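Pentacotripeptide-repeat region of PRORP domain-containing protein (Brachypodium distachyon, PDB 4ME2) probably binds specific RNA sequences in the chloroplast, group II intron RNA among them, through a stack of helix-turn-helix pentatricopeptide repeats. Local coordinates at residues W98-L102 / F124-P129. Numbering follows the deposited sequence.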
ATOM      1  N   TRP A  98      -0.745  11.700  -8.862  1.00 19.03           N
ATOM      2  CA  TRP A  98      -0.536  10.629  -7.890  1.00 19.01           C
ATOM      3  C   TRP A  98      -1.140  10.940  -6.535  1.00 18.50           C
ATOM      4  O   TRP A  98      -1.863  10.110  -5.970  1.00 18.09           O
ATOM      5  CB  TRP A  98       0.945  10.285  -7.812  1.00 18.92           C
ATOM      6  CG  TRP A  98       1.210   9.098  -6.948  1.00 19.06           C
ATOM      7  CD1 TRP A  98       1.207   7.762  -7.313  1.00 19.11           C
ATOM      8  CD2 TRP A  98       1.498   9.117  -5.525  1.00 19.17           C
ATOM      9  NE1 TRP A  98       1.479   6.966  -6.231  1.00 18.93           N
ATOM     10  CE2 TRP A  98       1.656   7.722  -5.120  1.00 19.17           C
ATOM     11  CE3 TRP A  98       1.631  10.114  -4.576  1.00 19.42           C
ATOM     12  CZ2 TRP A  98       1.943   7.366  -3.815  1.00 19.84           C
ATOM     13  CZ3 TRP A  98       1.924   9.750  -3.261  1.00 20.04           C
ATOM     14  CH2 TRP A  98       2.077   8.405  -2.888  1.00 20.05           C
ATOM     15  N   SER A  99      -0.885  12.135  -6.002  1.00 18.72           N
ATOM     16  CA  SER A  99      -1.420  12.488  -4.679  1.00 19.06           C
ATOM     17  C   SER A  99      -2.960  12.484  -4.635  1.00 18.42           C
ATOM     18  O   SER A  99      -3.546  12.072  -3.635  1.00 18.14           O
ATOM     19  CB  SER A  99      -0.861  13.824  -4.183  1.00 20.49           C
ATOM     20  OG  SER A  99      -1.431  14.897  -4.899  1.00 24.73           O
ATOM     21  N   LEU A 100      -3.600  12.933  -5.718  1.00 17.54           N
ATOM     22  CA  LEU A 100      -5.060  12.936  -5.812  1.00 17.63           C
ATOM     23  C   LEU A 100      -5.593  11.519  -5.941  1.00 17.57           C
ATOM     24  O   LEU A 100      -6.636  11.202  -5.378  1.00 17.73           O
ATOM     25  CB  LEU A 100      -5.551  13.762  -7.001  1.00 17.88           C
ATOM     26  CG  LEU A 100      -5.199  15.252  -6.984  1.00 18.03           C
ATOM     27  CD1 LEU A 100      -5.920  15.967  -8.118  1.00 18.66           C
ATOM     28  CD2 LEU A 100      -5.572  15.868  -5.651  1.00 18.86           C
ATOM     29  N   ALA A 101      -4.877  10.682  -6.692  1.00 17.55           N
ATOM     30  CA  ALA A 101      -5.286   9.281  -6.851  1.00 17.50           C
ATOM     31  C   ALA A 101      -5.191   8.548  -5.517  1.00 17.77           C
ATOM     32  O   ALA A 101      -6.035   7.692  -5.212  1.00 17.75           O
ATOM     33  CB  ALA A 101      -4.450   8.580  -7.919  1.00 18.19           C
ATOM     34  N   LEU A 102      -4.170   8.881  -4.729  1.00 17.99           N
ATOM     35  CA  LEU A 102      -3.986   8.290  -3.399  1.00 18.15           C
ATOM     36  C   LEU A 102      -5.124   8.726  -2.485  1.00 18.15           C
ATOM     37  O   LEU A 102      -5.662   7.923  -1.724  1.00 18.03           O
ATOM     38  CB  LEU A 102      -2.652   8.728  -2.781  1.00 19.32           C
ATOM     39  CG  LEU A 102      -1.798   7.794  -1.906  1.00 21.08           C
ATOM     40  CD1 LEU A 102      -1.126   8.563  -0.774  1.00 20.80           C
ATOM     41  CD2 LEU A 102      -2.515   6.559  -1.372  1.00 20.59           C
ATOM     42  N   PHE A 124       0.422   1.717  -6.420  1.00 18.50           N
ATOM     43  CA  PHE A 124       0.599   3.066  -5.884  1.00 18.30           C
ATOM     44  C   PHE A 124       2.030   3.311  -5.416  1.00 18.29           C
ATOM     45  O   PHE A 124       2.547   4.417  -5.543  1.00 17.97           O
ATOM     46  CB  PHE A 124      -0.411   3.350  -4.768  1.00 18.63           C
ATOM     47  CG  PHE A 124      -1.735   3.833  -5.275  1.00 19.29           C
ATOM     48  CD1 PHE A 124      -1.975   5.194  -5.423  1.00 20.04           C
ATOM     49  CD2 PHE A 124      -2.733   2.932  -5.642  1.00 19.37           C
ATOM     50  CE1 PHE A 124      -3.193   5.654  -5.904  1.00 19.95           C
ATOM     51  CE2 PHE A 124      -3.956   3.387  -6.127  1.00 20.28           C
ATOM     52  CZ  PHE A 124      -4.181   4.751  -6.259  1.00 20.49           C
ATOM     53  N   VAL A 125       2.681   2.279  -4.888  1.00 17.77           N
ATOM     54  CA  VAL A 125       4.068   2.418  -4.462  1.00 18.12           C
ATOM     55  C   VAL A 125       4.984   2.662  -5.663  1.00 19.04           C
ATOM     56  O   VAL A 125       5.782   3.608  -5.669  1.00 19.36           O
ATOM     57  CB  VAL A 125       4.560   1.190  -3.665  1.00 17.52           C
ATOM     58  CG1 VAL A 125       6.047   1.306  -3.357  1.00 17.71           C
ATOM     59  CG2 VAL A 125       3.770   1.039  -2.370  1.00 17.45           C
ATOM     60  N   SER A 126       4.865   1.802  -6.673  1.00 19.98           N
ATOM     61  CA  SER A 126       5.715   1.872  -7.865  1.00 20.63           C
ATOM     62  C   SER A 126       5.523   3.152  -8.679  1.00 20.65           C
ATOM     63  O   SER A 126       6.463   3.634  -9.315  1.00 21.45           O
ATOM     64  CB  SER A 126       5.484   0.643  -8.746  1.00 21.42           C
ATOM     65  OG  SER A 126       5.872  -0.530  -8.049  1.00 24.42           O
ATOM     66  N   SER A 127       4.312   3.697  -8.647  1.00 20.25           N
ATOM     67  CA  SER A 127       3.975   4.897  -9.410  1.00 20.11           C
ATOM     68  C   SER A 127       4.220   6.182  -8.626  1.00 20.11           C
ATOM     69  O   SER A 127       4.053   7.275  -9.172  1.00 20.73           O
ATOM     70  CB  SER A 127       2.521   4.836  -9.901  1.00 20.88           C
ATOM     71  OG  SER A 127       1.597   4.871  -8.818  1.00 20.02           O
ATOM     72  N   SER A 128       4.615   6.069  -7.360  1.00 20.10           N
ATOM     73  CA  SER A 128       4.907   7.268  -6.572  1.00 20.70           C
ATOM     74  C   SER A 128       6.189   7.892  -7.094  1.00 21.74           C
ATOM     75  O   SER A 128       7.051   7.184  -7.604  1.00 22.00           O
ATOM     76  CB  SER A 128       5.047   6.956  -5.080  1.00 20.17           C
ATOM     77  OG  SER A 128       6.180   6.158  -4.805  1.00 20.20           O
ATOM     78  N   PRO A 129       6.313   9.222  -6.982  1.00 23.10           N
ATOM     79  CA  PRO A 129       7.551   9.885  -7.408  1.00 24.66           C
ATOM     80  C   PRO A 129       8.726   9.508  -6.508  1.00 25.12           C
ATOM     81  O   PRO A 129       8.617   9.607  -5.288  1.00 25.34           O
ATOM     82  CB  PRO A 129       7.231  11.377  -7.249  1.00 24.89           C
ATOM     83  CG  PRO A 129       5.747  11.470  -7.138  1.00 25.18           C
ATOM     84  CD  PRO A 129       5.289  10.181  -6.531  1.00 23.75           C
TER
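In this pentatricopeptide-repeat array of paired helices, the start of helix 98-109 packs against the C-terminal end of helix 118-126 and the loop after it. W98 is the central side chain: chi1 near 180° (t) and chi2 of 87° carry the indole across the gap, and its NE1 donates a hydrogen bond to the F124 carbonyl O (2.8 Å, N-H...O angle 143°). One indole face is covered by the departing chain, with S128 CA 3.6 Å from the five-membered-ring centroid and 18° off its normal, a CH-pi contact, and P129 CD 4.1 Å from W98 CD2. A135 and V139 of helix 133-151 also touch W98. F124, at chi1 -85° (m), swings its ring toward helix 98-109, where F124 CE1 lies 3.8 Å from A101 CB; its plane makes 57° with the W98 five-membered ring, an oblique pairing. The loop is braced internally as well: with chi1 at 67° (p), S128 turns OG back to donate a 2.7 Å hydrogen bond to V125 O.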